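Local coordinates for protein mevalonate 3-kinase (PDB 4RKS) that phosphorylates (R)-mevalonate at its 3-hydroxyl with ATP, a step of the alternative mevalonate pathway to isoprenoids in extreme acidophiles, at residues 34-39 and 52-57. Numbering follows the deposited sequence.
With MEV ((R)-mevalonate), chain C.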
loop_
_atom_site.group_PDB
_atom_site.type_symbol
_atom_site.label_atom_id
_atom_site.label_comp_id
_atom_site.label_asym_id
_atom_site.label_seq_id
_atom_site.Cartn_x
_atom_site.Cartn_y
_atom_site.Cartn_z
ATOM N N GLY A 34 2.177 -4.671 -2.179
ATOM C CA GLY A 34 2.657 -5.714 -1.285
ATOM C C GLY A 34 3.837 -6.505 -1.851
ATOM O O GLY A 34 3.887 -6.797 -3.040
ATOM N N VAL A 35 4.789 -6.853 -0.991
ATOM C CA VAL A 35 5.944 -7.680 -1.364
ATOM C C VAL A 35 5.895 -9.042 -0.650
ATOM O O VAL A 35 6.184 -10.092 -1.243
ATOM C CB VAL A 35 7.278 -6.938 -1.055
ATOM C CG1 VAL A 35 8.459 -7.897 -1.036
ATOM C CG2 VAL A 35 7.506 -5.816 -2.073
ATOM N N VAL A 36 5.545 -9.018 0.629
ATOM C CA VAL A 36 5.045 -10.218 1.318
ATOM C C VAL A 36 3.591 -9.896 1.601
ATOM O O VAL A 36 3.285 -8.927 2.309
ATOM C CB VAL A 36 5.827 -10.550 2.613
ATOM C CG1 VAL A 36 5.182 -11.741 3.370
ATOM C CG2 VAL A 36 7.287 -10.876 2.277
ATOM N N LEU A 37 2.702 -10.680 1.005
ATOM C CA LEU A 37 1.329 -10.262 0.798
ATOM C C LEU A 37 0.457 -10.536 2.004
ATOM O O LEU A 37 0.469 -11.644 2.535
ATOM C CB LEU A 37 0.758 -10.964 -0.442
ATOM C CG LEU A 37 1.506 -10.619 -1.731
ATOM C CD1 LEU A 37 1.008 -11.463 -2.908
ATOM C CD2 LEU A 37 1.352 -9.139 -2.009
ATOM N N LEU A 38 -0.323 -9.533 2.412
ATOM C CA LEU A 38 -1.183 -9.683 3.581
ATOM C C LEU A 38 -2.537 -10.326 3.273
ATOM O O LEU A 38 -3.238 -9.924 2.349
ATOM C CB LEU A 38 -1.421 -8.325 4.241
ATOM C CG LEU A 38 -2.350 -8.392 5.453
ATOM C CD1 LEU A 38 -1.657 -9.140 6.582
ATOM C CD2 LEU A 38 -2.735 -6.982 5.881
ATOM N N GLY A 39 -2.897 -11.326 4.070
ATOM C CA GLY A 39 -4.235 -11.868 4.047
ATOM C C GLY A 39 -4.677 -12.159 5.459
ATOM O O GLY A 39 -4.086 -13.008 6.139
ATOM N N THR A 52 2.659 -11.208 9.601
ATOM C CA THR A 52 3.700 -10.301 9.095
ATOM C C THR A 52 3.627 -10.118 7.570
ATOM O O THR A 52 3.394 -11.075 6.843
ATOM C CB THR A 52 5.098 -10.817 9.487
ATOM O OG1 THR A 52 5.224 -10.787 10.915
ATOM C CG2 THR A 52 6.211 -9.979 8.861
ATOM N N SER A 53 3.800 -8.886 7.099
ATOM C CA SER A 53 3.789 -8.600 5.665
ATOM C C SER A 53 4.890 -7.605 5.333
ATOM O O SER A 53 5.543 -7.088 6.229
ATOM C CB SER A 53 2.426 -8.058 5.223
ATOM O OG SER A 53 2.046 -6.934 6.002
ATOM N N ALA A 54 5.098 -7.355 4.042
ATOM C CA ALA A 54 6.077 -6.371 3.590
ATOM C C ALA A 54 5.572 -5.638 2.340
ATOM O O ALA A 54 4.725 -6.146 1.605
ATOM C CB ALA A 54 7.441 -7.048 3.307
ATOM N N GLY A 55 6.080 -4.438 2.098
ATOM C CA GLY A 55 5.618 -3.697 0.943
ATOM C C GLY A 55 6.520 -2.561 0.509
ATOM O O GLY A 55 7.484 -2.217 1.197
ATOM N N ILE A 56 6.186 -1.975 -0.638
ATOM C CA ILE A 56 6.880 -0.792 -1.161
ATOM C C ILE A 56 5.873 0.311 -1.454
ATOM O O ILE A 56 4.739 0.018 -1.828
ATOM C CB ILE A 56 7.619 -1.081 -2.486
ATOM C CG1 ILE A 56 6.707 -1.901 -3.400
ATOM C CG2 ILE A 56 8.943 -1.751 -2.254
ATOM C CD1 ILE A 56 7.289 -2.178 -4.782
ATOM N N ALA A 57 6.281 1.568 -1.300
ATOM C CA ALA A 57 5.506 2.688 -1.833
ATOM C C ALA A 57 5.977 2.986 -3.258
ATOM O O ALA A 57 7.168 2.891 -3.550
ATOM C CB ALA A 57 5.647 3.913 -0.957
HETATM C C8 MEV C . -3.435 -5.531 1.669
HETATM O O8 MEV C . -4.331 -5.118 2.683
HETATM C C2 MEV C . -4.118 -6.605 0.852
HETATM C C3 MEV C . -3.496 -6.964 -0.487
HETATM O O7 MEV C . -3.210 -5.836 -1.273
HETATM C C4 MEV C . -2.214 -7.758 -0.298
HETATM C C5 MEV C . -0.993 -6.890 -0.057
HETATM O O3 MEV C . -0.745 -5.878 -0.779
HETATM O O4 MEV C . -0.226 -7.169 0.895
HETATM C C6 MEV C . -4.511 -7.813 -1.221
#
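With CG1 trans to the backbone N in Val-36 (chi1 175°), its CG2 is left beside that N and packs on Ala-54 CB, while CG1 comes up to Thr-52 O. Val-35 has the same rotamer, which puts CG2 over Gly-55 CA and at 4.2 Å from Ile-56 CG1. Both valines lie against Ala-54, and this is a classic beta bulge: Gly-34 faces Gly-55 as an antiparallel non-hydrogen-bonded pair, then the register slips by one before the hydrogen-bonded pair Val-36 and Ala-54. Ala-54 O takes two N-H groups from one face of its carbonyl plane, a nearly straight bond from Val-35 N at 2.7 Å and a more bent one from Val-36 N at 3.1 Å. In return Ala-54 N meets an in-plane lone pair of Val-36 O at 3.0 Å, and Ser-53 CB lies 3.2 Å from the same oxygen. Helices 220-238 and 243-262 cover the valine side chains; Asp-253 of the latter accepts a bond from Leu-37 N. Past the bulge the chain swings to mevalonate, also bound by Arg-163, and Leu-38 N points almost straight (175°) at carboxylate oxygen O4, 2.8 Å away. Gly-34 CA sits 3.4 Å from the other oxygen, O3, with no side chain in between. The bulge probably helps to place Leu-38 N, whose N-H would help fix the orientation of the negatively charged carboxylate, with Leu-37 CD2 packed beside it.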